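Local coordinates for protein MmeI (Methylophilus methylotrophus, PDB 5HR4) that recognises and cuts specific DNA as a type IIL restriction-modification enzyme and probably methylates adenine in DNA using S-adenosylmethionine, at residues Q158-M169 / D281-I290; P638-P646 / I770-P779. All coordinates share one frame; numbering follows the deposited sequence.

Interaction 1: residues Q158-M169 / D281-I290; sequences QDPINIKAAERM and DLCSLDWSRI. With CA (calcium ion), chain G.
I161 lays its CG2 methyl over the face of the W287 indole, a CH-pi contact in which the methyl carbon stands 3.7 Å from the centroid of the five-membered ring. With CG1 of I161 set between its backbone N and carbonyl carbon (chi1 47°), CG2 is turned onto the ring while CD1 runs on to the CB of I290. The indole is fixed in its rotation by its own edge: W287 NE1 donates to L282 O at 2.8 Å, the acceptor lying in the ring plane. That carbonyl is gripped twice, because the backbone N of L285 reaches it from the opposite face. M169 brings its sulfur obliquely to the same indole, a Met-aromatic contact, and its CB packs on L282 CD1. L285 slots CD1 against the CB of A165, 3.5 Å away. Farther along helix 163-178, R168 NH1 and D281 OD1 form a salt bridge of 3.3 Å, the guanidinium and carboxylate planes 70° apart.

The backbones meet at a single bridge between P160 and D286: D286 N donates to D159 O at 2.9 Å, and I161 N returns a bond to D286 O. This pairing brings Q158 alongside a calcium site, where its extended side chain binds the calcium ion through OE1 at 2.4 Å. Two backbone oxygens, C283 O and L285 O, also bind it, the latter at 2.2 Å, with a water and the carboxylate of D201 as further ligands. The ion thus ties the two segments together, illustrating how a metal site can join distant stretches of chain. The packing continues into the neighbouring helices: helix 183-200 touches M169 and W287 through L197 and L194, helix 292-301 meets I161 and I290, and helix 209-217 flanks Q158 and C283.

Interaction 2: residues P638-P646 / I770-P779; sequences PSMRYGNKP and ISSNATYHIP. With nucleotides of chain B; nucleotides of chain C.
At the edge of an antiparallel sheet in the target recognition domain, R641 and H777 form a hydrogen-bonded pair, with R641 N donating to H777 O at 2.8 Å and H777 N returning the bond to R641 O. Beyond it, Y642 faces Y776 as a non-hydrogen-bonded pair, and G643 N donates to T775 O of the type I turn S772-T775. Y642 CD1 sits over the Y776 ring near its rim, 3.5 Å from Y776 CZ, with the planes at 56°. M640 bends at chi3 to set CE against I778, its sulfur oblique to the Y776 ring.

The turn carries N773 beside Y642: N773 ND2 donates to N7 of DG9 of chain C at 3.1 Å and, weakly, to Y642 OH, which is also bonded to N4 of a cytosine. K645, stretched throughout (chi1 171°), brings NZ to N7 of DG10 of chain C at 2.7 Å, and NZ also donates to O6 of that guanine and O4 of DT3 of chain B. With an alanine in place of Y642, the cytosine amino group would probably lose its hydroxyl partner and a gap would open between N773 on one side and Y776 and the DT3 sugar on the other. R641 NH1 adds a phosphate salt bridge, while the K645 and N773 contacts to the bases are characteristic of direct readout in the major groove.

In the fold
The two interactions lie in series along the chain, interaction 1 closing at 290 before interaction 2 opens at 638. They do not touch: their centres are 55 Å apart, their nearest atoms about 35 Å, and they fall on opposite sides of the chain's centre, with no helix or sheet in common. Between them come the methyltransferase domain and the strands of a large mixed sheet. Interaction 1 joins helix 163-178, near the start of the modelled chain, to helix 273-283 and the residues after it, about 15 Å from the DNA at its nearest atom, whereas interaction 2 reads bases directly. Their separation exemplifies modular design, with metal-bound architecture and sequence recognition placed apart in one polypeptide.

Interaction 1: residues Q158-M169 / D281-I290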
# COMPACT_ATOMS: atom_id res chain seq x y z
N GLN A 158 -11.32 -15.45 32.05
CA GLN A 158 -10.47 -16.01 31.02
C GLN A 158 -9.65 -14.92 30.34
O GLN A 158 -10.12 -13.79 30.15
CB GLN A 158 -11.32 -16.76 29.98
CG GLN A 158 -12.11 -17.93 30.56
CD GLN A 158 -12.79 -18.78 29.50
OE1 GLN A 158 -13.26 -18.27 28.48
NE2 GLN A 158 -12.84 -20.10 29.72
N ASP A 159 -8.42 -15.26 29.95
CA ASP A 159 -7.52 -14.29 29.32
C ASP A 159 -8.12 -13.81 28.01
O ASP A 159 -8.45 -14.64 27.14
CB ASP A 159 -6.14 -14.91 29.04
CG ASP A 159 -5.37 -15.28 30.31
OD1 ASP A 159 -5.76 -14.85 31.41
OD2 ASP A 159 -4.34 -16.00 30.19
N PRO A 160 -8.29 -12.50 27.81
CA PRO A 160 -8.79 -12.03 26.51
C PRO A 160 -7.81 -12.34 25.40
O PRO A 160 -6.60 -12.39 25.60
CB PRO A 160 -8.96 -10.52 26.72
CG PRO A 160 -8.23 -10.20 27.97
CD PRO A 160 -8.25 -11.43 28.81
N ILE A 161 -8.35 -12.57 24.20
CA ILE A 161 -7.52 -12.98 23.07
C ILE A 161 -6.64 -11.82 22.63
O ILE A 161 -6.99 -10.65 22.78
CB ILE A 161 -8.39 -13.47 21.90
CG1 ILE A 161 -9.52 -12.48 21.65
CG2 ILE A 161 -8.94 -14.85 22.16
CD1 ILE A 161 -9.78 -12.27 20.20
N ASN A 162 -5.49 -12.16 22.07
CA ASN A 162 -4.61 -11.16 21.47
C ASN A 162 -4.25 -11.61 20.06
O ASN A 162 -4.87 -12.54 19.53
CB ASN A 162 -3.35 -10.97 22.33
CG ASN A 162 -2.67 -12.30 22.69
OD1 ASN A 162 -2.59 -13.22 21.87
ND2 ASN A 162 -2.20 -12.40 23.93
N ILE A 163 -3.24 -11.00 19.45
CA ILE A 163 -2.80 -11.47 18.14
C ILE A 163 -2.31 -12.92 18.19
O ILE A 163 -2.48 -13.67 17.22
CB ILE A 163 -1.70 -10.55 17.59
CG1 ILE A 163 -2.19 -9.11 17.62
CG2 ILE A 163 -1.34 -10.97 16.18
CD1 ILE A 163 -3.41 -8.93 16.79
N LYS A 164 -1.70 -13.35 19.30
CA LYS A 164 -1.16 -14.71 19.32
C LYS A 164 -2.26 -15.76 19.22
O LYS A 164 -2.00 -16.88 18.78
CB LYS A 164 -0.30 -14.94 20.56
N ALA A 165 -3.49 -15.40 19.58
CA ALA A 165 -4.59 -16.35 19.49
C ALA A 165 -5.04 -16.53 18.05
O ALA A 165 -5.29 -17.66 17.61
CB ALA A 165 -5.76 -15.89 20.35
N ALA A 166 -5.16 -15.44 17.30
CA ALA A 166 -5.50 -15.60 15.89
C ALA A 166 -4.44 -16.42 15.16
O ALA A 166 -4.77 -17.33 14.39
CB ALA A 166 -5.68 -14.25 15.21
N GLU A 167 -3.17 -16.14 15.42
CA GLU A 167 -2.11 -16.89 14.74
C GLU A 167 -2.19 -18.38 15.07
O GLU A 167 -1.97 -19.22 14.19
CB GLU A 167 -0.74 -16.31 15.11
CG GLU A 167 -0.46 -14.94 14.45
CD GLU A 167 0.81 -14.25 15.00
OE1 GLU A 167 1.47 -14.86 15.87
OE2 GLU A 167 1.13 -13.12 14.55
N ARG A 168 -2.53 -18.73 16.32
CA ARG A 168 -2.70 -20.14 16.68
C ARG A 168 -3.89 -20.76 15.96
O ARG A 168 -3.82 -21.90 15.49
CB ARG A 168 -2.85 -20.28 18.20
CG ARG A 168 -1.54 -20.69 18.91
CD ARG A 168 -1.69 -20.85 20.43
NE ARG A 168 -1.50 -19.58 21.14
CZ ARG A 168 -2.41 -19.01 21.93
NH1 ARG A 168 -3.58 -19.61 22.13
NH2 ARG A 168 -2.15 -17.85 22.51
N MET A 169 -5.00 -20.01 15.88
CA MET A 169 -6.16 -20.48 15.12
C MET A 169 -5.81 -20.69 13.66
O MET A 169 -6.27 -21.66 13.04
CB MET A 169 -7.30 -19.48 15.29
CG MET A 169 -8.44 -19.66 14.30
SD MET A 169 -10.00 -19.01 14.93
CE MET A 169 -10.76 -20.56 15.40
N ASP A 281 -7.56 -25.08 23.74
CA ASP A 281 -6.72 -23.93 24.01
C ASP A 281 -7.41 -22.64 23.59
O ASP A 281 -7.45 -21.66 24.34
CB ASP A 281 -5.41 -24.09 23.27
CG ASP A 281 -4.27 -23.55 24.02
OD1 ASP A 281 -4.08 -22.31 23.95
OD2 ASP A 281 -3.57 -24.36 24.67
N LEU A 282 -7.95 -22.61 22.36
CA LEU A 282 -8.65 -21.41 21.91
C LEU A 282 -9.89 -21.16 22.77
O LEU A 282 -10.22 -20.00 23.07
CB LEU A 282 -9.02 -21.56 20.43
CG LEU A 282 -7.86 -21.49 19.43
CD1 LEU A 282 -8.36 -21.70 18.01
CD2 LEU A 282 -7.15 -20.15 19.53
N CYS A 283 -10.58 -22.22 23.19
CA CYS A 283 -11.79 -22.04 24.00
C CYS A 283 -11.47 -21.32 25.30
O CYS A 283 -12.26 -20.49 25.77
CB CYS A 283 -12.46 -23.37 24.31
SG CYS A 283 -13.19 -24.20 22.91
N SER A 284 -10.34 -21.64 25.92
CA SER A 284 -10.08 -21.10 27.24
C SER A 284 -9.84 -19.60 27.24
O SER A 284 -9.88 -18.99 28.31
CB SER A 284 -8.91 -21.82 27.90
OG SER A 284 -7.71 -21.53 27.22
N LEU A 285 -9.61 -18.98 26.08
CA LEU A 285 -9.51 -17.53 26.00
C LEU A 285 -10.90 -16.90 25.93
O LEU A 285 -11.92 -17.57 25.72
CB LEU A 285 -8.68 -17.12 24.80
CG LEU A 285 -7.30 -17.78 24.71
CD1 LEU A 285 -6.56 -17.35 23.45
CD2 LEU A 285 -6.48 -17.48 25.94
N ASP A 286 -10.95 -15.58 26.10
CA ASP A 286 -12.19 -14.82 26.03
C ASP A 286 -12.24 -14.15 24.66
O ASP A 286 -11.44 -13.25 24.37
CB ASP A 286 -12.27 -13.80 27.17
CG ASP A 286 -13.63 -13.12 27.27
OD1 ASP A 286 -14.62 -13.68 26.75
OD2 ASP A 286 -13.71 -12.03 27.89
N TRP A 287 -13.17 -14.59 23.82
CA TRP A 287 -13.33 -14.03 22.48
C TRP A 287 -14.24 -12.82 22.47
O TRP A 287 -14.50 -12.26 21.39
CB TRP A 287 -13.85 -15.12 21.53
CG TRP A 287 -12.79 -16.12 21.38
CD1 TRP A 287 -12.44 -17.06 22.29
CD2 TRP A 287 -11.84 -16.21 20.31
NE1 TRP A 287 -11.35 -17.76 21.84
CE2 TRP A 287 -10.97 -17.27 20.63
CE3 TRP A 287 -11.67 -15.52 19.11
CZ2 TRP A 287 -9.93 -17.66 19.77
CZ3 TRP A 287 -10.64 -15.91 18.27
CH2 TRP A 287 -9.78 -16.97 18.61
N SER A 288 -14.65 -12.36 23.65
CA SER A 288 -15.71 -11.36 23.75
C SER A 288 -15.35 -10.07 23.03
O SER A 288 -16.19 -9.48 22.34
CB SER A 288 -16.00 -11.09 25.22
OG SER A 288 -17.27 -10.49 25.31
N ARG A 289 -14.10 -9.61 23.17
CA ARG A 289 -13.66 -8.33 22.60
C ARG A 289 -12.77 -8.62 21.40
O ARG A 289 -11.56 -8.39 21.41
CB ARG A 289 -12.93 -7.49 23.65
CG ARG A 289 -13.70 -7.19 24.92
CD ARG A 289 -14.66 -6.03 24.73
NE ARG A 289 -15.33 -5.67 25.98
CZ ARG A 289 -16.46 -4.97 26.05
NH1 ARG A 289 -17.05 -4.54 24.93
NH2 ARG A 289 -17.01 -4.70 27.22
N ILE A 290 -13.39 -9.13 20.34
CA ILE A 290 -12.67 -9.46 19.11
C ILE A 290 -12.76 -8.25 18.19
O ILE A 290 -13.82 -7.64 18.04
CB ILE A 290 -13.24 -10.72 18.44
CG1 ILE A 290 -12.49 -11.00 17.12
CG2 ILE A 290 -14.75 -10.62 18.19
CD1 ILE A 290 -12.70 -12.40 16.55
CA CA G . -13.71 -18.80 26.21
O HOH W 1 -14.92 -20.72 27.02

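Interaction 2: residues P638-P646 / I770-P779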
# COMPACT_ATOMS: atom_id res chain seq x y z
N PRO A 638 22.39 19.54 -22.34
CA PRO A 638 23.04 18.33 -22.87
C PRO A 638 22.30 17.08 -22.43
O PRO A 638 21.84 17.00 -21.29
CB PRO A 638 24.44 18.38 -22.25
CG PRO A 638 24.54 19.74 -21.55
CD PRO A 638 23.14 20.11 -21.22
N SER A 639 22.21 16.10 -23.32
CA SER A 639 21.52 14.85 -23.01
C SER A 639 22.12 14.17 -21.79
O SER A 639 23.32 14.29 -21.51
CB SER A 639 21.57 13.90 -24.20
OG SER A 639 21.08 14.53 -25.36
N MET A 640 21.28 13.44 -21.07
CA MET A 640 21.68 12.67 -19.90
C MET A 640 21.56 11.17 -20.21
O MET A 640 20.73 10.75 -21.01
CB MET A 640 20.82 13.02 -18.68
CG MET A 640 21.12 12.23 -17.42
SD MET A 640 20.19 12.83 -16.01
CE MET A 640 20.93 14.46 -15.82
N ARG A 641 22.40 10.38 -19.54
CA ARG A 641 22.53 8.97 -19.84
C ARG A 641 22.40 8.13 -18.57
O ARG A 641 22.68 8.58 -17.46
CB ARG A 641 23.88 8.70 -20.51
CG ARG A 641 24.07 9.53 -21.77
CD ARG A 641 23.56 8.78 -22.97
NE ARG A 641 24.43 7.63 -23.20
CZ ARG A 641 24.19 6.66 -24.06
NH1 ARG A 641 23.10 6.66 -24.81
NH2 ARG A 641 25.07 5.67 -24.16
N TYR A 642 21.97 6.88 -18.77
CA TYR A 642 21.77 5.90 -17.71
C TYR A 642 23.05 5.11 -17.48
O TYR A 642 23.73 4.71 -18.44
CB TYR A 642 20.61 4.97 -18.11
CG TYR A 642 20.06 4.04 -17.03
CD1 TYR A 642 19.63 4.54 -15.82
CD2 TYR A 642 19.94 2.67 -17.26
CE1 TYR A 642 19.11 3.71 -14.84
CE2 TYR A 642 19.43 1.83 -16.28
CZ TYR A 642 19.01 2.36 -15.07
OH TYR A 642 18.48 1.55 -14.06
N GLY A 643 23.39 4.87 -16.22
CA GLY A 643 24.60 4.13 -15.89
C GLY A 643 24.57 2.70 -16.43
O GLY A 643 23.53 2.15 -16.81
N ASN A 644 25.76 2.07 -16.44
CA ASN A 644 25.91 0.71 -16.95
C ASN A 644 25.28 -0.30 -16.00
O ASN A 644 25.54 -0.27 -14.80
CB ASN A 644 27.39 0.36 -17.16
CG ASN A 644 28.23 1.54 -17.61
OD1 ASN A 644 28.31 1.85 -18.81
ND2 ASN A 644 28.86 2.21 -16.66
N LYS A 645 24.50 -1.22 -16.56
CA LYS A 645 23.76 -2.23 -15.80
C LYS A 645 24.41 -3.59 -16.00
O LYS A 645 24.49 -4.07 -17.15
CB LYS A 645 22.30 -2.26 -16.25
CG LYS A 645 21.47 -3.39 -15.72
CD LYS A 645 20.00 -3.19 -16.09
CE LYS A 645 19.21 -4.50 -15.90
NZ LYS A 645 17.76 -4.45 -16.23
N PRO A 646 24.90 -4.24 -14.95
CA PRO A 646 25.76 -5.42 -15.14
C PRO A 646 25.02 -6.74 -15.37
O PRO A 646 25.48 -7.58 -16.16
CB PRO A 646 26.55 -5.47 -13.83
CG PRO A 646 25.62 -4.83 -12.82
CD PRO A 646 24.99 -3.70 -13.58
N ILE A 770 33.80 3.21 -13.76
CA ILE A 770 32.59 2.71 -14.39
C ILE A 770 31.42 3.03 -13.46
O ILE A 770 31.46 2.66 -12.28
CB ILE A 770 32.70 1.20 -14.65
CG1 ILE A 770 33.90 0.91 -15.57
CG2 ILE A 770 31.41 0.64 -15.20
CD1 ILE A 770 33.77 1.49 -17.00
N SER A 771 30.41 3.73 -13.97
CA SER A 771 29.23 4.09 -13.17
C SER A 771 28.11 3.07 -13.35
O SER A 771 27.79 2.70 -14.48
CB SER A 771 28.72 5.49 -13.52
OG SER A 771 28.70 5.70 -14.93
N SER A 772 27.53 2.63 -12.24
CA SER A 772 26.50 1.60 -12.22
C SER A 772 25.14 2.17 -12.62
O SER A 772 24.95 3.39 -12.70
CB SER A 772 26.46 0.94 -10.83
OG SER A 772 25.16 0.78 -10.31
N ASN A 773 24.17 1.28 -12.89
CA ASN A 773 22.85 1.79 -13.30
C ASN A 773 22.08 2.43 -12.15
O ASN A 773 20.99 2.96 -12.38
CB ASN A 773 21.98 0.71 -13.98
CG ASN A 773 21.73 -0.54 -13.12
OD1 ASN A 773 22.66 -1.17 -12.64
ND2 ASN A 773 20.46 -0.91 -12.97
N ALA A 774 22.63 2.42 -10.93
CA ALA A 774 22.09 3.16 -9.79
C ALA A 774 22.42 4.64 -9.86
O ALA A 774 22.36 5.30 -8.82
CB ALA A 774 22.62 2.59 -8.48
N THR A 775 22.80 5.15 -11.02
CA THR A 775 23.22 6.53 -11.18
C THR A 775 22.84 6.97 -12.58
O THR A 775 22.60 6.15 -13.46
CB THR A 775 24.74 6.70 -11.03
OG1 THR A 775 25.39 6.08 -12.16
CG2 THR A 775 25.26 6.08 -9.73
N TYR A 776 22.81 8.28 -12.79
CA TYR A 776 22.74 8.86 -14.13
C TYR A 776 24.00 9.68 -14.34
O TYR A 776 24.76 9.91 -13.40
CB TYR A 776 21.48 9.73 -14.31
CG TYR A 776 20.21 8.93 -14.44
CD1 TYR A 776 19.64 8.32 -13.33
CD2 TYR A 776 19.60 8.75 -15.68
CE1 TYR A 776 18.49 7.57 -13.44
CE2 TYR A 776 18.44 8.00 -15.80
CZ TYR A 776 17.89 7.41 -14.67
OH TYR A 776 16.72 6.66 -14.77
N HIS A 777 24.23 10.13 -15.58
CA HIS A 777 25.40 10.97 -15.81
C HIS A 777 25.27 11.76 -17.11
O HIS A 777 24.58 11.34 -18.06
CB HIS A 777 26.68 10.16 -15.83
CG HIS A 777 26.77 9.18 -16.97
ND1 HIS A 777 26.14 7.95 -16.93
CD2 HIS A 777 27.41 9.25 -18.16
CE1 HIS A 777 26.40 7.31 -18.06
NE2 HIS A 777 27.16 8.07 -18.82
N ILE A 778 25.93 12.91 -17.13
CA ILE A 778 26.03 13.81 -18.27
C ILE A 778 27.49 13.81 -18.74
O ILE A 778 28.36 14.34 -18.03
CB ILE A 778 25.57 15.23 -17.91
CG1 ILE A 778 24.11 15.23 -17.47
CG2 ILE A 778 25.75 16.17 -19.10
CD1 ILE A 778 23.51 16.61 -17.29
N PRO A 779 27.81 13.21 -19.88
CA PRO A 779 29.21 13.15 -20.31
C PRO A 779 29.73 14.53 -20.71
O PRO A 779 29.06 15.30 -21.40
CB PRO A 779 29.19 12.18 -21.50
CG PRO A 779 27.78 12.14 -21.96
CD PRO A 779 26.94 12.37 -20.73
P DT B 3 17.32 6.00 -20.87
OP1 DT B 3 16.13 6.85 -20.59
OP2 DT B 3 18.47 6.69 -21.49
O5' DT B 3 17.77 5.20 -19.54
C5' DT B 3 16.90 5.05 -18.39
C4' DT B 3 15.61 4.33 -18.72
O4' DT B 3 15.88 2.99 -19.25
C3' DT B 3 14.68 4.11 -17.52
O3' DT B 3 13.32 4.24 -17.93
C2' DT B 3 14.99 2.66 -17.15
C1' DT B 3 15.09 2.06 -18.53
N1 DT B 3 15.75 0.75 -18.57
C2 DT B 3 14.99 -0.39 -18.41
O2 DT B 3 13.80 -0.37 -18.21
N3 DT B 3 15.69 -1.56 -18.49
C4 DT B 3 17.05 -1.72 -18.73
O4 DT B 3 17.59 -2.82 -18.78
C5 DT B 3 17.78 -0.49 -18.90
C7 DT B 3 19.26 -0.52 -19.14
C6 DT B 3 17.11 0.67 -18.82
P DG C 9 22.12 -8.23 -10.56
OP1 DG C 9 22.55 -9.58 -10.16
OP2 DG C 9 22.94 -7.25 -11.31
O5' DG C 9 20.72 -8.35 -11.32
C5' DG C 9 19.78 -9.26 -10.88
C4' DG C 9 18.43 -8.94 -11.47
O4' DG C 9 18.07 -7.56 -11.18
C3' DG C 9 18.35 -9.06 -12.98
O3' DG C 9 17.05 -9.44 -13.30
C2' DG C 9 18.60 -7.63 -13.43
C1' DG C 9 17.73 -6.95 -12.40
N9 DG C 9 17.96 -5.53 -12.30
C8 DG C 9 19.13 -4.83 -12.50
N7 DG C 9 18.99 -3.55 -12.36
C5 DG C 9 17.64 -3.40 -12.03
C6 DG C 9 16.88 -2.24 -11.74
O6 DG C 9 17.26 -1.06 -11.72
N1 DG C 9 15.56 -2.55 -11.47
C2 DG C 9 15.03 -3.82 -11.46
N2 DG C 9 13.74 -3.94 -11.16
N3 DG C 9 15.72 -4.89 -11.72
C4 DG C 9 17.01 -4.61 -11.99
P DG C 10 16.73 -10.30 -14.61
OP1 DG C 10 17.38 -11.63 -14.46
OP2 DG C 10 17.07 -9.54 -15.83
O5' DG C 10 15.13 -10.39 -14.52
C5' DG C 10 14.48 -10.36 -13.23
C4' DG C 10 13.08 -9.74 -13.31
O4' DG C 10 13.17 -8.29 -13.23
C3' DG C 10 12.28 -10.01 -14.59
O3' DG C 10 10.92 -9.97 -14.28
C2' DG C 10 12.67 -8.83 -15.47
C1' DG C 10 12.72 -7.71 -14.44
N9 DG C 10 13.61 -6.62 -14.80
C8 DG C 10 14.89 -6.72 -15.29
N7 DG C 10 15.46 -5.56 -15.50
C5 DG C 10 14.49 -4.64 -15.12
C6 DG C 10 14.54 -3.22 -15.12
O6 DG C 10 15.48 -2.48 -15.49
N1 DG C 10 13.33 -2.66 -14.65
C2 DG C 10 12.24 -3.39 -14.24
N2 DG C 10 11.17 -2.71 -13.84
N3 DG C 10 12.19 -4.72 -14.23
C4 DG C 10 13.35 -5.27 -14.69